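Local coordinates for twin-arginine translocation pathway signal protein (Burkholderia phytofirmans, PDB 2RJO), which probably serves as a periplasmic sugar-binding protein of the kind that feeds ABC importers, and holds beta-D-galactopyranose in its interdomain cleft, at residues K49-I54 with R78-A83; T7-F12 with R55-K60. One frame throughout, in Å; residues are numbered along the deposited sequence.

How the contacts relate
Helix 47-60 takes part in both contacts. In contact 1 its first half lies beside helix 74-87, and in contact 2 its second half lies over strand 7-12, with the two centres about 9 Å apart. Neither is fully buried, yet both reach into the core: contact 1 through Ile54 and Ile80, contact 2 through Ala9. Both are apolar and lack hydrogen bonds between their segments. The difference is one of shape: contact 1 packs isoleucines and a valine between two helices, whereas in contact 2 one leucine reaches a small alanine and a threonine methyl on a strand. Arg55 and Leu58 of contact 2 also pack against Val79 and Ala83 of contact 1.

Contact 1: residues K49-I54 with R78-A83; sequences KGIADI and RVIVEA
Ile54 and Ile80 meet at about a right angle, CD1 of Ile54 lying 3.6 Å from CD1 of Ile80 and reaching CG1 and CG2 of the same side chain. One methyl thus touches three carbons of its partner. Ile51 passes Ile80 differently: the two side chains run alongside in opposite directions, and CD1 of Ile51 rests 3.8 Å from CG1 of Ile80, close to its CA. With CG1 anti to the backbone N (chi1 -173°), Ile51 sends this arm across to the other helix. The same arm meets Val79 tip to tip, CG1 of Ile51 standing 4.1 Å from CG2 of Val79. Isoleucine and valine suit the interface because branching at CB puts bulk close to the backbone between the helices, and isoleucine adds an arm that reaches across. The axes, 10.4 Å apart, run nearly parallel at 6°, with Ile51 level with Ile80. Strand 65-69 underlies the pair on the sheet side, where Leu67 touches both Ile54 and Ile80, while Val79 and Ile51 close the more exposed side. Such a pair of parallel helices, each following a strand on the same face of a mainly parallel sheet, is characteristic of the Rossmann-like lobes of periplasmic binding proteins.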
loop_
_atom_site.group_PDB
_atom_site.type_symbol
_atom_site.label_atom_id
_atom_site.label_comp_id
_atom_site.label_asym_id
_atom_site.label_seq_id
_atom_site.Cartn_x
_atom_site.Cartn_y
_atom_site.Cartn_z
ATOM N N LYS A 49 17.368 3.672 -9.348
ATOM C CA LYS A 49 16.711 3.625 -10.653
ATOM C C LYS A 49 15.457 4.506 -10.671
ATOM O O LYS A 49 15.215 5.234 -11.633
ATOM C CB LYS A 49 16.312 2.193 -11.005
ATOM C CG LYS A 49 15.526 2.127 -12.291
ATOM C CD LYS A 49 15.118 0.724 -12.662
ATOM C CE LYS A 49 14.210 0.763 -13.877
ATOM N NZ LYS A 49 13.835 -0.591 -14.313
ATOM N N GLY A 50 14.667 4.429 -9.602
ATOM C CA GLY A 50 13.450 5.217 -9.519
ATOM C C GLY A 50 13.661 6.709 -9.667
ATOM O O GLY A 50 12.939 7.378 -10.406
ATOM N N ILE A 51 14.654 7.249 -8.975
ATOM C CA ILE A 51 14.894 8.677 -9.073
ATOM C C ILE A 51 15.520 9.026 -10.418
ATOM O O ILE A 51 15.260 10.093 -10.985
ATOM C CB ILE A 51 15.790 9.172 -7.918
ATOM C CG1 ILE A 51 15.879 10.693 -7.953
ATOM C CG2 ILE A 51 17.164 8.583 -8.032
ATOM C CD1 ILE A 51 14.525 11.376 -7.933
ATOM N N ALA A 52 16.329 8.116 -10.949
ATOM C CA ALA A 52 16.971 8.349 -12.240
ATOM C C ALA A 52 15.913 8.483 -13.326
ATOM O O ALA A 52 15.962 9.408 -14.140
ATOM C CB ALA A 52 17.921 7.202 -12.569
ATOM N N ASP A 53 14.954 7.558 -13.331
ATOM C CA ASP A 53 13.870 7.563 -14.308
ATOM C C ASP A 53 12.993 8.805 -14.203
ATOM O O ASP A 53 12.594 9.389 -15.219
ATOM C CB ASP A 53 12.998 6.314 -14.134
ATOM C CG ASP A 53 13.713 5.046 -14.543
ATOM O OD1 ASP A 53 14.932 5.119 -14.808
ATOM O OD2 ASP A 53 13.066 3.973 -14.594
ATOM N N ILE A 54 12.680 9.195 -12.971
ATOM C CA ILE A 54 11.851 10.363 -12.737
ATOM C C ILE A 54 12.563 11.587 -13.292
ATOM O O ILE A 54 11.930 12.453 -13.893
ATOM C CB ILE A 54 11.565 10.550 -11.229
ATOM C CG1 ILE A 54 10.585 9.474 -10.748
ATOM C CG2 ILE A 54 10.991 11.919 -10.974
ATOM C CD1 ILE A 54 10.385 9.430 -9.249
ATOM N N ARG A 78 11.723 12.745 -0.480
ATOM C CA ARG A 78 12.195 14.120 -0.481
ATOM C C ARG A 78 12.909 14.485 -1.770
ATOM O O ARG A 78 12.620 15.516 -2.371
ATOM C CB ARG A 78 13.131 14.394 0.697
ATOM C CG ARG A 78 13.441 15.889 0.879
ATOM C CD ARG A 78 14.631 16.102 1.804
ATOM N NE ARG A 78 14.553 15.269 2.999
ATOM C CZ ARG A 78 13.695 15.456 3.998
ATOM N NH1 ARG A 78 12.826 16.457 3.956
ATOM N NH2 ARG A 78 13.716 14.636 5.044
ATOM N N VAL A 79 13.835 13.645 -2.212
ATOM C CA VAL A 79 14.557 13.973 -3.431
ATOM C C VAL A 79 13.623 14.019 -4.636
ATOM O O VAL A 79 13.791 14.865 -5.516
ATOM C CB VAL A 79 15.707 12.993 -3.683
ATOM C CG1 VAL A 79 15.187 11.591 -3.815
ATOM C CG2 VAL A 79 16.458 13.403 -4.914
ATOM N N ILE A 80 12.632 13.132 -4.671
ATOM C CA ILE A 80 11.674 13.124 -5.769
ATOM C C ILE A 80 10.886 14.423 -5.750
ATOM O O ILE A 80 10.703 15.060 -6.778
ATOM C CB ILE A 80 10.681 11.950 -5.639
ATOM C CG1 ILE A 80 11.415 10.630 -5.851
ATOM C CG2 ILE A 80 9.525 12.121 -6.632
ATOM C CD1 ILE A 80 10.545 9.416 -5.617
ATOM N N VAL A 81 10.417 14.805 -4.569
ATOM C CA VAL A 81 9.647 16.031 -4.418
ATOM C C VAL A 81 10.477 17.261 -4.777
ATOM O O VAL A 81 9.963 18.211 -5.354
ATOM C CB VAL A 81 9.143 16.181 -2.980
ATOM C CG1 VAL A 81 8.545 17.562 -2.783
ATOM C CG2 VAL A 81 8.125 15.104 -2.676
ATOM N N GLU A 82 11.762 17.234 -4.429
ATOM C CA GLU A 82 12.654 18.344 -4.725
ATOM C C GLU A 82 12.815 18.458 -6.230
ATOM O O GLU A 82 12.764 19.550 -6.778
ATOM C CB GLU A 82 14.022 18.116 -4.091
ATOM C CG GLU A 82 14.177 18.642 -2.665
ATOM C CD GLU A 82 15.256 17.898 -1.883
ATOM O OE1 GLU A 82 16.186 17.326 -2.512
ATOM O OE2 GLU A 82 15.179 17.890 -0.633
ATOM N N ALA A 83 13.011 17.317 -6.891
ATOM C CA ALA A 83 13.184 17.282 -8.338
ATOM C C ALA A 83 11.951 17.813 -9.075
ATOM O O ALA A 83 12.068 18.549 -10.053
ATOM C CB ALA A 83 13.492 15.856 -8.785
#

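Contact 2: residues T7-F12 with R55-K60; sequences TLACSF and RALLQK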
loop_
_atom_site.group_PDB
_atom_site.type_symbol
_atom_site.label_atom_id
_atom_site.label_comp_id
_atom_site.label_asym_id
_atom_site.label_seq_id
_atom_site.Cartn_x
_atom_site.Cartn_y
_atom_site.Cartn_z
ATOM N N THR A 7 2.100 15.094 -19.418
ATOM C CA THR A 7 2.325 13.659 -19.321
ATOM C C THR A 7 1.936 13.183 -17.929
ATOM O O THR A 7 2.180 13.866 -16.939
ATOM C CB THR A 7 3.814 13.295 -19.593
ATOM O OG1 THR A 7 4.149 13.635 -20.945
ATOM C CG2 THR A 7 4.047 11.808 -19.410
ATOM N N LEU A 8 1.291 12.030 -17.855
ATOM C CA LEU A 8 0.923 11.479 -16.567
ATOM C C LEU A 8 1.853 10.289 -16.340
ATOM O O LEU A 8 2.014 9.450 -17.230
ATOM C CB LEU A 8 -0.546 11.032 -16.570
ATOM C CG LEU A 8 -1.599 12.122 -16.790
ATOM C CD1 LEU A 8 -2.984 11.515 -16.777
ATOM C CD2 LEU A 8 -1.478 13.183 -15.712
ATOM N N ALA A 9 2.480 10.223 -15.167
ATOM C CA ALA A 9 3.385 9.121 -14.863
ATOM C C ALA A 9 3.106 8.534 -13.489
ATOM O O ALA A 9 2.664 9.235 -12.578
ATOM C CB ALA A 9 4.818 9.585 -14.941
ATOM N N CYS A 10 3.361 7.236 -13.351
ATOM C CA CYS A 10 3.145 6.544 -12.089
ATOM C C CYS A 10 4.367 5.694 -11.751
ATOM O O CYS A 10 4.762 4.813 -12.527
ATOM C CB CYS A 10 1.898 5.670 -12.183
ATOM S SG CYS A 10 1.399 4.915 -10.627
ATOM N N SER A 11 4.975 5.970 -10.600
ATOM C CA SER A 11 6.158 5.242 -10.160
ATOM C C SER A 11 5.881 4.327 -8.975
ATOM O O SER A 11 5.300 4.743 -7.971
ATOM C CB SER A 11 7.278 6.214 -9.775
ATOM O OG SER A 11 8.381 5.511 -9.221
ATOM N N PHE A 12 6.317 3.078 -9.095
ATOM C CA PHE A 12 6.130 2.096 -8.035
ATOM C C PHE A 12 7.182 0.988 -8.075
ATOM O O PHE A 12 7.939 0.857 -9.040
ATOM C CB PHE A 12 4.714 1.523 -8.104
ATOM C CG PHE A 12 4.323 1.053 -9.460
ATOM C CD1 PHE A 12 4.550 -0.264 -9.849
ATOM C CD2 PHE A 12 3.742 1.935 -10.368
ATOM C CE1 PHE A 12 4.201 -0.705 -11.132
ATOM C CE2 PHE A 12 3.389 1.506 -11.658
ATOM C CZ PHE A 12 3.621 0.184 -12.037
ATOM N N ARG A 55 13.880 11.650 -13.097
ATOM C CA ARG A 55 14.667 12.773 -13.603
ATOM C C ARG A 55 14.666 12.760 -15.126
ATOM O O ARG A 55 14.480 13.788 -15.767
ATOM C CB ARG A 55 16.113 12.713 -13.078
ATOM C CG ARG A 55 16.310 13.387 -11.715
ATOM C CD ARG A 55 17.634 12.992 -11.043
ATOM N NE ARG A 55 17.745 13.589 -9.714
ATOM C CZ ARG A 55 18.563 13.161 -8.754
ATOM N NH1 ARG A 55 19.363 12.118 -8.961
ATOM N NH2 ARG A 55 18.572 13.773 -7.571
ATOM N N ALA A 56 14.870 11.592 -15.711
ATOM C CA ALA A 56 14.881 11.494 -17.161
ATOM C C ALA A 56 13.557 11.986 -17.752
ATOM O O ALA A 56 13.546 12.660 -18.789
ATOM C CB ALA A 56 15.147 10.047 -17.588
ATOM N N LEU A 57 12.450 11.661 -17.085
ATOM C CA LEU A 57 11.127 12.057 -17.561
ATOM C C LEU A 57 10.891 13.555 -17.341
ATOM O O LEU A 57 10.307 14.232 -18.187
ATOM C CB LEU A 57 10.043 11.229 -16.843
ATOM C CG LEU A 57 8.681 11.011 -17.518
ATOM C CD1 LEU A 57 7.777 10.136 -16.648
ATOM C CD2 LEU A 57 8.026 12.337 -17.746
ATOM N N LEU A 58 11.346 14.073 -16.206
ATOM C CA LEU A 58 11.167 15.488 -15.923
ATOM C C LEU A 58 11.872 16.299 -17.001
ATOM O O LEU A 58 11.419 17.375 -17.362
ATOM C CB LEU A 58 11.720 15.837 -14.539
ATOM C CG LEU A 58 10.939 15.351 -13.314
ATOM C CD1 LEU A 58 11.707 15.722 -12.053
ATOM C CD2 LEU A 58 9.552 15.978 -13.271
ATOM N N GLN A 59 12.971 15.757 -17.524
ATOM C CA GLN A 59 13.748 16.413 -18.575
ATOM C C GLN A 59 13.086 16.388 -19.949
ATOM O O GLN A 59 13.046 17.413 -20.639
ATOM C CB GLN A 59 15.122 15.768 -18.708
ATOM C CG GLN A 59 16.115 16.143 -17.640
ATOM C CD GLN A 59 17.489 15.587 -17.962
ATOM O OE1 GLN A 59 18.082 15.920 -19.004
ATOM N NE2 GLN A 59 18.003 14.725 -17.082
ATOM N N LYS A 60 12.591 15.223 -20.360
ATOM C CA LYS A 60 11.944 15.091 -21.661
ATOM C C LYS A 60 10.589 15.776 -21.754
ATOM O O LYS A 60 10.057 15.938 -22.843
ATOM C CB LYS A 60 11.778 13.621 -22.047
ATOM C CG LYS A 60 13.062 12.952 -22.506
ATOM C CD LYS A 60 13.739 13.692 -23.670
ATOM C CE LYS A 60 12.881 13.662 -24.937
ATOM N NZ LYS A 60 13.435 14.627 -25.938
#
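With CG swung away from the backbone N (chi1 -155°) and CD1 anti to CA (chi2 179°), Leu57 extends from its helix. That course delivers CD1 to Ala9 on strand 7-12, 3.5 Å from its CB, a tight fit for two methyl carbons. The other branch, CD2, lies 4.3 Å from CG2 of Thr7, a looser approach. In Thr7 the chi1 of -64° belongs to OG1 and leaves CG2 anti to the backbone N, where it faces Leu57; its CB, like that of Ala9, leaves the strand toward the helix. The forked end of Leu57 therefore spans two residues on the same face of the strand, one branch for each. Alanine suits the nearer place because its single methyl lets the helix settle close to the sheet, with the CA atoms of Ala9 and Leu57 8.7 Å apart. At Thr7, beta branching favours the extended backbone, and the methyl supplies the apolar surface. Leu57 also touches Val39 and Leu65 of the two neighbouring strands, so it lies across strand 7-12 and both its neighbours. On the other face, Leu8 and Cys10 point away and pack against helix 18-34. Helices covering both faces of a mainly parallel sheet make this the three-layer alpha/beta/alpha sandwich of a periplasmic binding protein lobe.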